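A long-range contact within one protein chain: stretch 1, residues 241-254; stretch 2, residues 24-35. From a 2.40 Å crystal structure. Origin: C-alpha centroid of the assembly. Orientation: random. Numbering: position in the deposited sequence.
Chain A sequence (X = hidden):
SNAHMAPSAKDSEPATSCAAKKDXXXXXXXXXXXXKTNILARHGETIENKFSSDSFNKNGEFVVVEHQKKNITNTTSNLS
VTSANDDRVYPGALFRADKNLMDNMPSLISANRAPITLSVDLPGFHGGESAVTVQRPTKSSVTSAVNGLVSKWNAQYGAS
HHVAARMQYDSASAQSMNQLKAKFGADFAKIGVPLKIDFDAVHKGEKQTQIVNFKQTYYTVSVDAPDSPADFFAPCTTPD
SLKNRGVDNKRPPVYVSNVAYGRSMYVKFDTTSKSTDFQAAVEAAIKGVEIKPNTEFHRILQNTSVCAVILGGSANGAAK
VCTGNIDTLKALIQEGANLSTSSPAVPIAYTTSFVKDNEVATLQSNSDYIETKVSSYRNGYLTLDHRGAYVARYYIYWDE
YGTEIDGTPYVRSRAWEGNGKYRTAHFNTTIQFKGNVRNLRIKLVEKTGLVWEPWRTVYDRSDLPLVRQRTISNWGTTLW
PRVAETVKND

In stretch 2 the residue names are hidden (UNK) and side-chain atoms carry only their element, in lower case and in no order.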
ATOM      1  N   SER A 241      20.533  57.727   7.720  1.00 62.52           N
ATOM      2  CA  SER A 241      19.666  57.589   8.887  1.00 58.98           C
ATOM      3  C   SER A 241      19.101  56.180   8.996  1.00 58.82           C
ATOM      4  O   SER A 241      18.851  55.693  10.105  1.00 51.58           O
ATOM      5  CB  SER A 241      18.528  58.606   8.815  1.00 61.70           C
ATOM      6  OG  SER A 241      18.459  59.384   9.998  1.00 74.12           O
ATOM      7  N   LEU A 242      18.886  55.514   7.862  1.00 53.54           N
ATOM      8  CA  LEU A 242      18.375  54.151   7.843  1.00 49.37           C
ATOM      9  C   LEU A 242      19.502  53.124   7.859  1.00 47.99           C
ATOM     10  O   LEU A 242      19.441  52.149   8.615  1.00 49.16           O
ATOM     11  CB  LEU A 242      17.483  53.953   6.613  1.00 46.49           C
ATOM     12  CG  LEU A 242      16.036  54.446   6.732  1.00 48.10           C
ATOM     13  CD1 LEU A 242      15.924  55.742   7.529  1.00 43.50           C
ATOM     14  CD2 LEU A 242      15.453  54.636   5.346  1.00 48.05           C
ATOM     15  N   LYS A 243      20.529  53.328   7.028  1.00 47.08           N
ATOM     16  CA  LYS A 243      21.713  52.474   7.054  1.00 51.38           C
ATOM     17  C   LYS A 243      22.150  52.207   8.487  1.00 49.66           C
ATOM     18  O   LYS A 243      22.303  51.052   8.901  1.00 50.20           O
ATOM     19  CB  LYS A 243      22.838  53.135   6.252  1.00 54.13           C
ATOM     20  CG  LYS A 243      24.219  52.500   6.391  1.00 60.15           C
ATOM     21  CD  LYS A 243      24.357  51.232   5.565  1.00 61.67           C
ATOM     22  CE  LYS A 243      25.816  50.802   5.460  1.00 68.56           C
ATOM     23  NZ  LYS A 243      26.684  51.860   4.860  1.00 68.74           N
ATOM     24  N   ASN A 244      22.362  53.272   9.255  1.00 45.69           N
ATOM     25  CA  ASN A 244      22.506  53.146  10.698  1.00 52.47           C
ATOM     26  C   ASN A 244      21.116  52.935  11.280  1.00 55.96           C
ATOM     27  O   ASN A 244      20.226  53.761  11.060  1.00 62.76           O
ATOM     28  CB  ASN A 244      23.162  54.387  11.303  1.00 65.14           C
ATOM     29  CG  ASN A 244      24.097  55.089  10.337  1.00 60.13           C
ATOM     30  OD1 ASN A 244      25.247  54.689  10.161  1.00 60.13           O
ATOM     31  ND2 ASN A 244      23.605  56.153   9.711  1.00 62.83           N
ATOM     32  N   ARG A 245      20.945  51.837  12.021  1.00 58.02           N
ATOM     33  CA  ARG A 245      19.665  51.305  12.497  1.00 53.72           C
ATOM     34  C   ARG A 245      19.446  49.918  11.911  1.00 47.27           C
ATOM     35  O   ARG A 245      18.549  49.190  12.346  1.00 46.34           O
ATOM     36  CB  ARG A 245      18.462  52.188  12.152  1.00 50.51           C
ATOM     37  CG  ARG A 245      18.323  53.414  13.044  1.00 56.68           C
ATOM     38  CD  ARG A 245      17.053  54.175  12.722  1.00 59.38           C
ATOM     39  NE  ARG A 245      17.035  55.481  13.369  1.00 61.25           N
ATOM     40  CZ  ARG A 245      16.898  55.663  14.679  1.00 65.43           C
ATOM     41  NH1 ARG A 245      16.772  54.622  15.492  1.00 60.59           N
ATOM     42  NH2 ARG A 245      16.895  56.892  15.177  1.00 81.27           N
ATOM     43  N   GLY A 246      20.250  49.550  10.918  1.00 45.34           N
ATOM     44  CA  GLY A 246      20.190  48.218  10.358  1.00 48.37           C
ATOM     45  C   GLY A 246      19.174  48.024   9.260  1.00 46.05           C
ATOM     46  O   GLY A 246      18.655  46.913   9.102  1.00 45.22           O
ATOM     47  N   VAL A 247      18.865  49.067   8.498  1.00 43.85           N
ATOM     48  CA  VAL A 247      17.976  48.962   7.342  1.00 47.39           C
ATOM     49  C   VAL A 247      18.869  48.917   6.108  1.00 49.76           C
ATOM     50  O   VAL A 247      19.274  49.954   5.577  1.00 49.41           O
ATOM     51  CB  VAL A 247      16.971  50.115   7.282  1.00 45.00           C
ATOM     52  CG1 VAL A 247      15.994  49.897   6.136  1.00 48.62           C
ATOM     53  CG2 VAL A 247      16.226  50.242   8.601  1.00 43.43           C
ATOM     54  N   ASP A 248      19.179  47.704   5.658  1.00 46.81           N
ATOM     55  CA  ASP A 248      20.035  47.488   4.504  1.00 53.73           C
ATOM     56  C   ASP A 248      19.558  46.219   3.809  1.00 49.81           C
ATOM     57  O   ASP A 248      18.568  45.600   4.214  1.00 47.40           O
ATOM     58  CB  ASP A 248      21.506  47.397   4.924  1.00 67.33           C
ATOM     59  CG  ASP A 248      21.728  46.425   6.067  1.00 57.85           C
ATOM     60  OD1 ASP A 248      20.741  46.054   6.735  1.00 53.53           O
ATOM     61  OD2 ASP A 248      22.892  46.039   6.304  1.00 69.23           O
ATOM     62  N   ASN A 249      20.271  45.825   2.752  1.00 50.09           N
ATOM     63  CA  ASN A 249      19.848  44.651   1.997  1.00 58.33           C
ATOM     64  C   ASN A 249      19.896  43.372   2.822  1.00 51.70           C
ATOM     65  O   ASN A 249      19.346  42.357   2.382  1.00 49.08           O
ATOM     66  CB  ASN A 249      20.689  44.469   0.726  1.00 58.41           C
ATOM     67  CG  ASN A 249      22.085  45.045   0.838  1.00 63.60           C
ATOM     68  OD1 ASN A 249      22.715  44.985   1.894  1.00 73.78           O
ATOM     69  ND2 ASN A 249      22.574  45.613  -0.260  1.00 53.56           N
ATOM     70  N   LYS A 250      20.526  43.388   3.997  1.00 50.61           N
ATOM     71  CA  LYS A 250      20.439  42.247   4.900  1.00 46.13           C
ATOM     72  C   LYS A 250      19.128  42.239   5.676  1.00 50.15           C
ATOM     73  O   LYS A 250      18.659  41.170   6.085  1.00 48.03           O
ATOM     74  CB  LYS A 250      21.614  42.255   5.878  1.00 53.81           C
ATOM     75  CG  LYS A 250      22.853  41.530   5.373  1.00 54.53           C
ATOM     76  CD  LYS A 250      23.685  40.992   6.528  1.00 73.21           C
ATOM     77  CE  LYS A 250      23.019  39.789   7.192  1.00 75.42           C
ATOM     78  NZ  LYS A 250      23.458  39.613   8.603  1.00 86.61           N
ATOM     79  N   ARG A 251      18.535  43.409   5.895  1.00 47.93           N
ATOM     80  CA  ARG A 251      17.260  43.534   6.603  1.00 43.50           C
ATOM     81  C   ARG A 251      16.468  44.646   5.937  1.00 42.55           C
ATOM     82  O   ARG A 251      16.390  45.770   6.447  1.00 40.20           O
ATOM     83  CB  ARG A 251      17.478  43.820   8.090  1.00 41.28           C
ATOM     84  CG  ARG A 251      18.092  42.652   8.848  1.00 45.91           C
ATOM     85  CD  ARG A 251      18.834  43.106  10.085  1.00 58.49           C
ATOM     86  NE  ARG A 251      19.947  43.991   9.750  1.00 63.49           N
ATOM     87  CZ  ARG A 251      21.035  44.156  10.495  1.00 66.83           C
ATOM     88  NH1 ARG A 251      21.182  43.485  11.631  1.00 81.22           N
ATOM     89  NH2 ARG A 251      21.987  44.989  10.097  1.00 62.07           N
ATOM     90  N   PRO A 252      15.873  44.371   4.781  1.00 40.81           N
ATOM     91  CA  PRO A 252      15.213  45.433   4.015  1.00 37.55           C
ATOM     92  C   PRO A 252      13.973  45.938   4.729  1.00 35.01           C
ATOM     93  O   PRO A 252      13.475  45.291   5.662  1.00 33.98           O
ATOM     94  CB  PRO A 252      14.850  44.748   2.688  1.00 40.04           C
ATOM     95  CG  PRO A 252      15.635  43.478   2.663  1.00 40.67           C
ATOM     96  CD  PRO A 252      15.809  43.077   4.084  1.00 39.67           C
ATOM     97  N   PRO A 253      13.447  47.089   4.320  1.00 32.15           N
ATOM     98  CA  PRO A 253      12.232  47.621   4.941  1.00 34.08           C
ATOM     99  C   PRO A 253      10.950  47.133   4.284  1.00 33.24           C
ATOM    100  O   PRO A 253      10.871  46.918   3.074  1.00 35.62           O
ATOM    101  CB  PRO A 253      12.393  49.136   4.751  1.00 32.75           C
ATOM    102  CG  PRO A 253      13.186  49.264   3.501  1.00 32.95           C
ATOM    103  CD  PRO A 253      14.100  48.076   3.444  1.00 36.16           C
ATOM    104  N   VAL A 254       9.929  46.965   5.124  1.00 28.79           N
ATOM    105  CA  VAL A 254       8.585  46.618   4.685  1.00 36.92           C
ATOM    106  C   VAL A 254       7.603  47.517   5.421  1.00 31.38           C
ATOM    107  O   VAL A 254       7.921  48.107   6.457  1.00 31.78           O
ATOM    108  CB  VAL A 254       8.243  45.132   4.936  1.00 29.38           C
ATOM    109  CG1 VAL A 254       9.270  44.231   4.278  1.00 33.83           C
ATOM    110  CG2 VAL A 254       8.160  44.838   6.429  1.00 28.68           C
ATOM    111  N   UNK A  24      18.320  61.104  -2.983  1.00 54.44           N
ATOM    112  CA  UNK A  24      19.329  60.184  -2.470  1.00 56.14           C
ATOM    113  C   UNK A  24      18.696  59.046  -1.679  1.00 56.07           C
ATOM    114  O   UNK A  24      19.096  57.885  -1.824  1.00 51.09           O
ATOM    115  o   UNK A  24      21.551  61.147  -2.310  1.00 70.01           O
ATOM    116  c   UNK A  24      20.338  60.940  -1.606  1.00 54.54           C
ATOM    117  N   UNK A  25      17.711  59.355  -0.834  1.00 57.82           N
ATOM    118  CA  UNK A  25      17.026  58.303  -0.093  1.00 53.72           C
ATOM    119  C   UNK A  25      16.295  57.360  -1.039  1.00 51.30           C
ATOM    120  O   UNK A  25      16.234  56.150  -0.799  1.00 43.14           O
ATOM    121  c   UNK A  25      15.272  57.937   1.789  1.00 54.74           C
ATOM    122  c   UNK A  25      13.993  58.574   2.284  1.00 58.55           C
ATOM    123  c   UNK A  25      16.049  58.918   0.908  1.00 50.97           C
ATOM    124  c   UNK A  25      16.120  57.462   2.949  1.00 52.20           C
ATOM    125  N   UNK A  26      15.740  57.899  -2.126  1.00 49.52           N
ATOM    126  CA  UNK A  26      15.029  57.067  -3.091  1.00 48.76           C
ATOM    127  C   UNK A  26      15.969  56.083  -3.775  1.00 49.13           C
ATOM    128  O   UNK A  26      15.589  54.941  -4.052  1.00 49.84           O
ATOM    129  c   UNK A  26      14.332  57.947  -4.128  1.00 43.33           C
ATOM    130  c   UNK A  26      12.883  58.225  -3.783  1.00 47.05           C
ATOM    131  n   UNK A  26      12.346  59.317  -4.316  1.00 41.41           N
ATOM    132  o   UNK A  26      12.249  57.465  -3.053  1.00 50.03           O
ATOM    133  N   UNK A  27      17.201  56.508  -4.063  1.00 45.04           N
ATOM    134  CA  UNK A  27      18.149  55.613  -4.720  1.00 48.52           C
ATOM    135  C   UNK A  27      18.621  54.520  -3.771  1.00 45.77           C
ATOM    136  O   UNK A  27      18.848  53.380  -4.192  1.00 51.34           O
ATOM    137  c   UNK A  27      19.341  56.407  -5.256  1.00 53.94           C
ATOM    138  o   UNK A  27      18.090  56.811  -7.258  1.00 55.16           O
ATOM    139  n   UNK A  27      19.764  58.230  -6.788  1.00 57.56           N
ATOM    140  c   UNK A  27      19.009  57.171  -6.523  1.00 49.55           C
ATOM    141  N   UNK A  28      18.775  54.844  -2.485  1.00 42.48           N
ATOM    142  CA  UNK A  28      19.222  53.840  -1.526  1.00 47.82           C
ATOM    143  C   UNK A  28      18.174  52.749  -1.340  1.00 41.49           C
ATOM    144  O   UNK A  28      18.511  51.560  -1.300  1.00 40.18           O
ATOM    145  c   UNK A  28      20.581  51.708   2.902  1.00 45.41           C
ATOM    146  c   UNK A  28      19.913  53.519   0.900  1.00 37.04           C
ATOM    147  c   UNK A  28      21.450  51.924   1.855  1.00 43.71           C
ATOM    148  c   UNK A  28      19.054  53.285   1.966  1.00 39.79           C
ATOM    149  c   UNK A  28      21.114  52.826   0.864  1.00 41.50           C
ATOM    150  c   UNK A  28      19.551  54.502  -0.188  1.00 41.44           C
ATOM    151  c   UNK A  28      19.381  52.387   2.964  1.00 43.43           C
ATOM    152  o   UNK A  28      20.915  50.813   3.892  1.00 44.28           O
ATOM    153  N   UNK A  29      16.900  53.128  -1.230  1.00 38.18           N
ATOM    154  CA  UNK A  29      15.850  52.133  -1.038  1.00 43.22           C
ATOM    155  C   UNK A  29      15.585  51.342  -2.311  1.00 43.61           C
ATOM    156  O   UNK A  29      15.228  50.162  -2.241  1.00 41.62           O
ATOM    157  c   UNK A  29      14.678  53.642   0.724  1.00 33.05           C
ATOM    158  c   UNK A  29      15.274  52.831   1.866  1.00 33.08           C
ATOM    159  c   UNK A  29      14.566  52.811  -0.557  1.00 34.72           C
ATOM    160  c   UNK A  29      13.316  54.196   1.115  1.00 44.89           C
ATOM    161  N   UNK A  30      15.752  51.969  -3.479  1.00 46.82           N
ATOM    162  CA  UNK A  30      15.542  51.261  -4.738  1.00 46.08           C
ATOM    163  C   UNK A  30      16.678  50.294  -5.039  1.00 47.91           C
ATOM    164  O   UNK A  30      16.444  49.235  -5.634  1.00 53.28           O
ATOM    165  c   UNK A  30      12.485  56.517  -7.356  1.00 43.57           C
ATOM    166  n   UNK A  30      11.812  53.161  -5.995  1.00 40.90           N
ATOM    167  c   UNK A  30      11.697  55.495  -6.901  1.00 45.89           C
ATOM    168  c   UNK A  30      14.038  52.871  -6.029  1.00 42.85           C
ATOM    169  c   UNK A  30      12.840  52.293  -5.720  1.00 39.31           C
ATOM    170  c   UNK A  30      12.335  54.328  -6.486  1.00 46.46           C
ATOM    171  c   UNK A  30      13.736  54.180  -6.523  1.00 46.30           C
ATOM    172  c   UNK A  30      14.515  55.242  -6.994  1.00 43.78           C
ATOM    173  c   UNK A  30      13.879  56.399  -7.406  1.00 43.64           C
ATOM    174  c   UNK A  30      15.401  52.262  -5.886  1.00 46.62           C
ATOM    175  N   UNK A  31      17.903  50.632  -4.645  1.00 49.05           N
ATOM    176  CA  UNK A  31      19.078  49.846  -4.992  1.00 50.51           C
ATOM    177  C   UNK A  31      19.417  48.785  -3.952  1.00 45.65           C
ATOM    178  O   UNK A  31      20.485  48.170  -4.041  1.00 41.24           O
ATOM    179  o   UNK A  31      19.079  51.606  -7.081  1.00 70.99           O
ATOM    180  o   UNK A  31      20.865  52.715  -6.442  1.00 59.97           O
ATOM    181  c   UNK A  31      20.280  50.770  -5.203  1.00 55.07           C
ATOM    182  c   UNK A  31      20.058  51.769  -6.320  1.00 63.27           C
ATOM    183  N   UNK A  32      18.547  48.561  -2.970  1.00 49.26           N
ATOM    184  CA  UNK A  32      18.733  47.435  -2.065  1.00 45.35           C
ATOM    185  C   UNK A  32      18.668  46.131  -2.848  1.00 41.66           C
ATOM    186  O   UNK A  32      17.799  45.943  -3.703  1.00 42.12           O
ATOM    187  c   UNK A  32      18.867  48.490   0.981  1.00 43.16           C
ATOM    188  c   UNK A  32      17.667  47.443  -0.969  1.00 48.46           C
ATOM    189  c   UNK A  32      16.381  48.649   0.793  1.00 36.78           C
ATOM    190  c   UNK A  32      17.690  48.606   0.025  1.00 45.54           C
ATOM    191  N   UNK A  33      19.601  45.227  -2.558  1.00 45.67           N
ATOM    192  CA  UNK A  33      19.712  43.952  -3.259  1.00 51.85           C
ATOM    193  C   UNK A  33      19.505  42.819  -2.264  1.00 54.52           C
ATOM    194  O   UNK A  33      20.392  42.528  -1.454  1.00 57.24           O
ATOM    195  c   UNK A  33      21.071  43.824  -3.941  1.00 58.55           C
ATOM    196  o   UNK A  33      23.414  44.977  -5.358  1.00 84.17           O
ATOM    197  c   UNK A  33      21.108  44.341  -5.364  1.00 62.16           C
ATOM    198  n   UNK A  33      22.708  43.682  -7.052  1.00 75.65           N
ATOM    199  c   UNK A  33      22.512  44.362  -5.929  1.00 79.55           C
ATOM    200  N   UNK A  34      18.346  42.170  -2.334  1.00 55.31           N
ATOM    201  CA  UNK A  34      18.072  41.000  -1.516  1.00 48.49           C
ATOM    202  C   UNK A  34      17.239  40.012  -2.317  1.00 47.43           C
ATOM    203  O   UNK A  34      16.623  40.354  -3.328  1.00 47.80           O
ATOM    204  c   UNK A  34      17.345  41.372  -0.215  1.00 48.06           C
ATOM    205  c   UNK A  34      15.162  44.442  -0.680  1.00 43.25           C
ATOM    206  c   UNK A  34      16.134  42.251  -0.418  1.00 47.03           C
ATOM    207  c   UNK A  34      16.263  43.631  -0.497  1.00 42.96           C
ATOM    208  c   UNK A  34      14.862  41.702  -0.531  1.00 44.63           C
ATOM    209  c   UNK A  34      13.752  42.505  -0.716  1.00 43.18           C
ATOM    210  o   UNK A  34      12.805  44.681  -0.972  1.00 39.05           O
ATOM    211  c   UNK A  34      13.907  43.875  -0.789  1.00 38.25           C
ATOM    212  N   UNK A  35      17.253  38.764  -1.856  1.00 48.10           N
ATOM    213  CA  UNK A  35      16.432  37.701  -2.430  1.00 61.14           C
ATOM    214  C   UNK A  35      15.137  37.663  -1.630  1.00 68.82           C
ATOM    215  O   UNK A  35      15.102  37.141  -0.512  1.00 63.45           O
ATOM    216  o   UNK A  35      16.644  34.075  -2.074  1.00 64.78           O
ATOM    217  c   UNK A  35      17.180  36.372  -2.383  1.00 57.82           C
ATOM    218  c   UNK A  35      16.262  35.171  -2.534  1.00 60.90           C
ATOM    219  o   UNK A  35      15.163  35.316  -3.110  1.00 62.19           O
TER
HETATM  220  O   HOH W   1      12.396  47.013   0.576  1.00 38.05           O

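Position 24 carries one carbon and then one oxygen, and its side chain is out of reach of stretch 1: a serine, S24. Its backbone O accepts from the N of position 28 at 3.1 Å, as a helix requires.

Position 25 has four carbons forked at the second, the pattern of leucine. L25 sets its CB sideways, yet its end comes nearer, bringing CD1 to 3.8 Å from L242 CD2.

Positions 26 and 27 each show two carbons, the second bearing one oxygen and one nitrogen. Both are asparagines, N26 and N27, out of reach of stretch 1; the N26 amide is hydrogen-bonded elsewhere in the structure.

Position 28 has one carbon, then a six-carbon ring bearing an oxygen, which defines tyrosine. With CA-to-CB toward stretch 1 and chi1 at t, Y28 donates from OH to V247 O at 2.5 Å. That acceptor sits at the ring edge, near its plane, where a phenolic proton can reach it.

Position 29 is again four carbons forked at the second, and L29 places its CD2 3.9 Å from L242 CD2 and 4.4 Å from P253 CG.

Position 30 bears one carbon and fused five- and six-membered rings of eight carbons and one nitrogen: tryptophan. W30 is exposed and out of reach of stretch 1.

Position 31 has two carbons, the second with two oxygens, hence an acidic aspartate. D31 is the first residue to leave helical phi/psi, and its side chain leads away.

Position 32 repeats the forked four-carbon pattern. L32 puts CD2 3.5 Å from N249 N, and CD1 3.5 Å from P253 CD.

Position 33 has three carbons, the third bearing oxygen and nitrogen, as in glutamine. Q33 is approached mainly through its backbone: its O lies 2.9 Å from N249 CB.

Position 34 shows a second six-carbon ring with an oxygen. In this tyrosine, Y34, P252 CG stands 3.4 Å from the centroid of the ring formed by CG, CD1, CD2, CE1, CE2 and CZ, 18° off the normal: a CH-pi contact over one face.

Position 35 has two carbons, the second with two oxygens; D35 points away.

The contact buries 535 Å² in total. Leucines from the helix and the segment after it pack against L242 and P253, while the Y28 hydrogen bond ties down the V247 carbonyl. Beyond the helix, Y34 receives P252 on its ring, and a water bridges Y34 OH (2.8 Å) and P253 O (2.9 Å), joining apolar packing to polar anchoring.

Stretch 2 24-35: SLNNYLWDLQYD
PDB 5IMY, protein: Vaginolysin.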